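Side-chain contacts in type VI immunity protein Atu4351 (Agrobacterium fabrum, PDB 6ITW), which probably protects the bacterium from a toxic effector of its own type VI secretion system, acting as the immunity partner of an effector-immunity pair: residues Glu26-Arg31 and Phe59-Lys64; Asp101-Glu106 and Asp129-Ile134. All blocks are in the same frame, centred on the assembly; numbering follows the deposited sequence. Where two conformers were deposited one is given.

Overall arrangement
From the N terminus, the short helix 26-31 comes first, and interaction 1 joins it to residues 59-64, the loop that leaves strand 57-59; the loop so closed contains helix 38-47 and strands 49-52 and 57-59. The chain then runs through helix 66-73 and strands 84-90 and 94-99 before interaction 2 opens. That contact brings helix 128-137 back against the start of strand 103-108 of the large mixed sheet, closing a second loop that includes strand 113-116. The two loops follow one another without nesting or crossing. The centres of the two contacts lie about 17 Å apart and their nearest atoms about 7 Å.

Interaction 1. Residues Glu26-Arg31 and Phe59-Lys64; sequences EADIAR and FCNPEK
Asp-28 of the helix and Asn-61 of the loop meet carboxylate to amide. Asn-61 ND2 donates to Asp-28 OD2 at 2.9 Å, on the anti side of the carboxylate and 32° out of its plane; the two flat groups stand perpendicular. The other end of the amide serves its own loop: OD1 accepts from the backbone N of Glu-63 at 2.9 Å, an Asx turn. Asparagine suits this buried position because one small group supplies both an acceptor for the turn and a donor for the helix, and the two bonds together fix the flip of the amide.

The second carboxylate oxygen of Asp-28 is engaged within the helix, where Arg-31 NH1 lies 2.6 Å from OD1 in a salt bridge whose hydrogen bond is weak because it is bent. Arginine is long enough to serve both acids. The bend at chi3 (-70°) turns its guanidinium back toward Asp-28, while Glu-63 OE2 lies over one face of that group, offset toward its rim, the carboxylate plane inclined by 30°. Glu-63 OE1 is 3.9 Å from Arg-31 NE, a long ion pair through charge alone, since no N-H points at the oxygen; Glu-63 OE1 also lies 3.1 Å from Arg-31 CD. The arginine probably offsets the repulsion between the two acids. Glu-63 has further partners in Lys-66, by a salt bridge, and Tyr-32, by a weak hydrogen bond.

The network joins helix 26-31 to the turn between strand 57-59 and helix 66-73; Ile-29 packs against helix 38-47, and Asn-61 also touches Leu-49 of strand 49-52.

Interaction 2. Residues Asp101-Glu106 and Asp129-Ile134; sequences DYKTTE and DINLGI
Asn-131 reaches from its helix over the start of strand 103-106, its amide oxygen lying against the OG1 and backbone N of Thr-104 and the CB of Lys-103. With CG anti to the backbone N, the amide extends from the helix toward the strand. There OD1 accepts two hydrogen bonds from one residue: a short one from Thr-104 OG1 at 2.7 Å and a longer one from Thr-104 N at 3.3 Å. The two donors approach from opposite faces of the carbonyl plane, the hydroxyl well above it at 37° and the N-H tilted by 20°. Threonine fits the position because its OG1, beside its own backbone N, lets hydroxyl and N-H converge on a single oxygen, and this double grip limits rotation of the amide.

Lys-103 contributes the base of its chain. Its CB comes within 3.1 Å of Asn-131 OD1, after which the bent chain carries the amine away to Ser-128, to which NZ is hydrogen-bonded. A long side chain is useful here, as its first carbons lie beside the amide oxygen while the charge reaches the residue just before the helical segment. The backbone of Leu-132 passes nearby, its CA 4.2 Å from Thr-104 OG1. One residue further along the strand, Thr-105 OG1 donates to Lys-103 O at 3.0 Å, a bond within the strand itself.

Segments 103-106 and 129-134 point in broadly the same direction, their axes 29° apart and 7.9 Å at closest approach. Asn-131 and Lys-103 also touch Trp-98 of strand 94-99. This is alpha/beta layering, with helix 128-137 resting on an internal strand of the large mixed sheet whose first five strands lie in the GAD-like region.

Interaction 1. Residues Glu26-Arg31 and Phe59-Lys64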
loop_
_atom_site.group_PDB
_atom_site.type_symbol
_atom_site.label_atom_id
_atom_site.label_comp_id
_atom_site.label_asym_id
_atom_site.label_seq_id
_atom_site.Cartn_x
_atom_site.Cartn_y
_atom_site.Cartn_z
ATOM N N GLU A 26 5.477 -11.187 18.598
ATOM C CA GLU A 26 6.937 -11.186 18.517
ATOM C C GLU A 26 7.445 -12.213 17.512
ATOM O O GLU A 26 8.425 -11.956 16.801
ATOM C CB GLU A 26 7.546 -11.425 19.895
ATOM C CG GLU A 26 7.582 -10.158 20.729
ATOM C CD GLU A 26 8.416 -9.065 20.077
ATOM O OE1 GLU A 26 9.291 -9.389 19.238
ATOM O OE2 GLU A 26 8.200 -7.879 20.401
ATOM N N ALA A 27 6.788 -13.372 17.419
ATOM C CA ALA A 27 7.182 -14.340 16.398
ATOM C C ALA A 27 7.108 -13.715 15.008
ATOM O O ALA A 27 8.064 -13.800 14.225
ATOM C CB ALA A 27 6.305 -15.593 16.487
ATOM N N ASP A 28 5.986 -13.048 14.700
ATOM C CA ASP A 28 5.858 -12.343 13.424
ATOM C C ASP A 28 6.952 -11.286 13.246
ATOM O O ASP A 28 7.572 -11.203 12.180
ATOM C CB ASP A 28 4.460 -11.726 13.313
ATOM C CG ASP A 28 3.408 -12.746 12.892
ATOM O OD1 ASP A 28 3.795 -13.890 12.563
ATOM O OD2 ASP A 28 2.199 -12.414 12.893
ATOM N N ILE A 29 7.223 -10.484 14.283
ATOM C CA ILE A 29 8.263 -9.461 14.158
ATOM C C ILE A 29 9.640 -10.107 14.011
ATOM O O ILE A 29 10.534 -9.550 13.352
ATOM C CB ILE A 29 8.225 -8.490 15.358
ATOM C CG1 ILE A 29 6.883 -7.758 15.437
ATOM C CG2 ILE A 29 9.363 -7.450 15.289
ATOM C CD1 ILE A 29 6.829 -6.744 16.576
ATOM N N ALA A 30 9.842 -11.280 14.619
ATOM C CA ALA A 30 11.134 -11.949 14.503
ATOM C C ALA A 30 11.382 -12.378 13.067
ATOM O O ALA A 30 12.492 -12.225 12.540
ATOM C CB ALA A 30 11.193 -13.151 15.446
ATOM N N ARG A 31 10.336 -12.878 12.412
ATOM C CA ARG A 31 10.388 -13.254 11.006
ATOM C C ARG A 31 10.966 -12.163 10.095
ATOM O O ARG A 31 11.498 -12.481 9.028
ATOM C CB ARG A 31 8.971 -13.644 10.585
ATOM C CG ARG A 31 8.815 -14.142 9.176
ATOM C CD ARG A 31 7.403 -14.687 8.946
ATOM N NE ARG A 31 7.143 -15.937 9.660
ATOM C CZ ARG A 31 6.331 -16.050 10.708
ATOM N NH1 ARG A 31 5.691 -14.984 11.164
ATOM N NH2 ARG A 31 6.150 -17.232 11.298
ATOM N N PHE A 59 -2.431 0.212 8.959
ATOM C CA PHE A 59 -1.293 -0.693 8.930
ATOM C C PHE A 59 -1.805 -2.118 8.946
ATOM O O PHE A 59 -2.905 -2.401 9.444
ATOM C CB PHE A 59 -0.361 -0.475 10.124
ATOM C CG PHE A 59 0.345 0.837 10.114
ATOM C CD1 PHE A 59 -0.242 1.967 10.699
ATOM C CD2 PHE A 59 1.603 0.956 9.531
ATOM C CE1 PHE A 59 0.419 3.210 10.693
ATOM C CE2 PHE A 59 2.266 2.189 9.522
ATOM C CZ PHE A 59 1.669 3.314 10.113
ATOM N N CYS A 60 -0.995 -3.017 8.393
ATOM C CA CYS A 60 -1.377 -4.415 8.289
ATOM C C CYS A 60 -0.186 -5.294 8.639
ATOM O O CYS A 60 0.973 -4.887 8.526
ATOM C CB CYS A 60 -1.896 -4.763 6.877
ATOM S SG CYS A 60 -0.653 -4.629 5.530
ATOM N N ASN A 61 -0.493 -6.516 9.055
ATOM C CA ASN A 61 0.533 -7.515 9.296
ATOM C C ASN A 61 1.030 -8.079 7.969
ATOM O O ASN A 61 0.255 -8.724 7.259
ATOM C CB ASN A 61 -0.030 -8.619 10.194
ATOM C CG ASN A 61 1.036 -9.581 10.683
ATOM O OD1 ASN A 61 1.960 -9.949 9.937
ATOM N ND2 ASN A 61 0.924 -9.986 11.953
ATOM N N PRO A 62 2.307 -7.869 7.603
ATOM C CA PRO A 62 2.800 -8.375 6.301
ATOM C C PRO A 62 2.567 -9.852 6.106
ATOM O O PRO A 62 2.352 -10.307 4.976
ATOM C CB PRO A 62 4.306 -8.078 6.331
ATOM C CG PRO A 62 4.531 -7.200 7.508
ATOM C CD PRO A 62 3.394 -7.354 8.445
ATOM N N GLU A 63 2.634 -10.621 7.192
ATOM C CA GLU A 63 2.397 -12.050 7.097
ATOM C C GLU A 63 0.988 -12.346 6.586
ATOM O O GLU A 63 0.799 -13.267 5.785
ATOM C CB GLU A 63 2.653 -12.700 8.459
ATOM C CG GLU A 63 2.739 -14.225 8.409
ATOM C CD GLU A 63 3.956 -14.739 7.625
ATOM O OE1 GLU A 63 4.867 -13.943 7.272
ATOM O OE2 GLU A 63 3.999 -15.957 7.365
ATOM N N LYS A 64 -0.006 -11.546 6.994
ATOM C CA LYS A 64 -1.398 -11.822 6.638
ATOM C C LYS A 64 -1.716 -11.467 5.188
ATOM O O LYS A 64 -2.657 -12.034 4.620
ATOM C CB LYS A 64 -2.342 -11.083 7.601
ATOM C CG LYS A 64 -2.334 -11.722 9.007
ATOM C CD LYS A 64 -2.983 -10.871 10.109
ATOM C CE LYS A 64 -4.484 -10.690 9.902
ATOM N NZ LYS A 64 -5.174 -10.262 11.169
#

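Interaction 2. Residues Asp101-Glu106 and Asp129-Ile134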
loop_
_atom_site.group_PDB
_atom_site.type_symbol
_atom_site.label_atom_id
_atom_site.label_comp_id
_atom_site.label_asym_id
_atom_site.label_seq_id
_atom_site.Cartn_x
_atom_site.Cartn_y
_atom_site.Cartn_z
ATOM N N ASP A 101 15.487 -4.834 -1.408
ATOM C CA ASP A 101 16.554 -4.353 -2.280
ATOM C C ASP A 101 16.371 -2.910 -2.715
ATOM O O ASP A 101 17.366 -2.197 -2.877
ATOM C CB ASP A 101 16.665 -5.250 -3.528
ATOM C CG ASP A 101 16.829 -6.723 -3.171
ATOM O OD1 ASP A 101 17.815 -7.066 -2.471
ATOM O OD2 ASP A 101 15.963 -7.540 -3.561
ATOM N N TYR A 102 15.133 -2.449 -2.902
ATOM C CA TYR A 102 14.901 -1.132 -3.486
ATOM C C TYR A 102 14.017 -0.237 -2.622
ATOM O O TYR A 102 13.627 0.853 -3.072
ATOM C CB TYR A 102 14.323 -1.295 -4.898
ATOM C CG TYR A 102 15.256 -2.055 -5.835
ATOM C CD1 TYR A 102 16.340 -1.423 -6.455
ATOM C CD2 TYR A 102 15.064 -3.414 -6.080
ATOM C CE1 TYR A 102 17.207 -2.139 -7.317
ATOM C CE2 TYR A 102 15.917 -4.140 -6.923
ATOM C CZ TYR A 102 16.983 -3.498 -7.541
ATOM O OH TYR A 102 17.804 -4.235 -8.378
ATOM N N LYS A 103 13.736 -0.644 -1.376
ATOM C CA LYS A 103 13.006 0.135 -0.369
ATOM C C LYS A 103 11.527 0.335 -0.702
ATOM O O LYS A 103 10.854 -0.571 -1.204
ATOM C CB LYS A 103 13.633 1.522 -0.135
ATOM C CG LYS A 103 15.130 1.697 -0.368
ATOM C CD LYS A 103 16.005 0.874 0.540
ATOM C CE LYS A 103 17.441 1.421 0.529
ATOM N NZ LYS A 103 18.432 0.358 0.848
ATOM N N THR A 104 11.030 1.544 -0.437
ATOM C CA THR A 104 9.599 1.823 -0.432
ATOM C C THR A 104 8.975 1.538 -1.793
ATOM O O THR A 104 9.450 2.013 -2.830
ATOM C CB THR A 104 9.361 3.285 -0.036
ATOM O OG1 THR A 104 9.742 3.482 1.332
ATOM C CG2 THR A 104 7.908 3.650 -0.182
ATOM N N THR A 105 7.895 0.770 -1.773
ATOM C CA THR A 105 7.186 0.334 -2.967
ATOM C C THR A 105 5.701 0.614 -2.768
ATOM O O THR A 105 5.201 0.518 -1.641
ATOM C CB THR A 105 7.428 -1.179 -3.212
ATOM O OG1 THR A 105 8.842 -1.445 -3.282
ATOM C CG2 THR A 105 6.748 -1.659 -4.496
ATOM N N GLU A 106 4.996 0.980 -3.840
ATOM C CA GLU A 106 3.551 1.186 -3.793
ATOM C C GLU A 106 2.888 0.254 -4.800
ATOM O O GLU A 106 3.294 0.200 -5.965
ATOM C CB GLU A 106 3.170 2.653 -4.072
ATOM C CG GLU A 106 3.752 3.701 -3.076
ATOM C CD GLU A 106 3.308 5.155 -3.372
ATOM O OE1 GLU A 106 2.316 5.345 -4.110
ATOM O OE2 GLU A 106 3.950 6.110 -2.870
ATOM N N ASP A 129 16.131 3.148 7.097
ATOM C CA ASP A 129 15.283 3.611 8.195
ATOM C C ASP A 129 14.612 4.944 7.871
ATOM O O ASP A 129 13.400 5.111 8.060
ATOM C CB ASP A 129 16.109 3.733 9.474
ATOM C CG ASP A 129 16.509 2.403 10.020
ATOM O OD1 ASP A 129 17.543 1.870 9.574
ATOM O OD2 ASP A 129 15.769 1.860 10.867
ATOM N N ILE A 130 15.391 5.898 7.367
ATOM C CA ILE A 130 14.863 7.210 7.000
ATOM C C ILE A 130 13.876 7.097 5.840
ATOM O O ILE A 130 12.848 7.781 5.815
ATOM C CB ILE A 130 16.043 8.141 6.661
ATOM C CG1 ILE A 130 16.853 8.444 7.924
ATOM C CG2 ILE A 130 15.577 9.414 5.967
ATOM C CD1 ILE A 130 18.256 8.990 7.631
ATOM N N ASN A 131 14.183 6.240 4.861
ATOM C CA ASN A 131 13.328 6.062 3.687
ATOM C C ASN A 131 11.944 5.570 4.089
ATOM O O ASN A 131 10.924 6.116 3.655
ATOM C CB ASN A 131 13.984 5.071 2.710
ATOM C CG ASN A 131 13.169 4.873 1.421
ATOM O OD1 ASN A 131 12.353 3.954 1.316
ATOM N ND2 ASN A 131 13.403 5.731 0.438
ATOM N N LEU A 132 11.888 4.520 4.912
ATOM C CA LEU A 132 10.598 4.048 5.391
ATOM C C LEU A 132 9.928 5.100 6.259
ATOM O O LEU A 132 8.703 5.252 6.220
ATOM C CB LEU A 132 10.763 2.739 6.156
ATOM C CG LEU A 132 9.468 2.014 6.528
ATOM C CD1 LEU A 132 8.381 2.140 5.431
ATOM C CD2 LEU A 132 9.780 0.557 6.812
ATOM N N GLY A 133 10.719 5.839 7.046
ATOM C CA GLY A 133 10.148 6.884 7.880
ATOM C C GLY A 133 9.519 7.995 7.064
ATOM O O GLY A 133 8.469 8.535 7.424
ATOM N N ILE A 134 10.144 8.345 5.945
ATOM C CA ILE A 134 9.548 9.349 5.078
ATOM C C ILE A 134 8.241 8.830 4.494
ATOM O O ILE A 134 7.230 9.545 4.469
ATOM C CB ILE A 134 10.551 9.774 3.989
ATOM C CG1 ILE A 134 11.669 10.611 4.628
ATOM C CG2 ILE A 134 9.838 10.544 2.863
ATOM C CD1 ILE A 134 12.861 10.830 3.743
#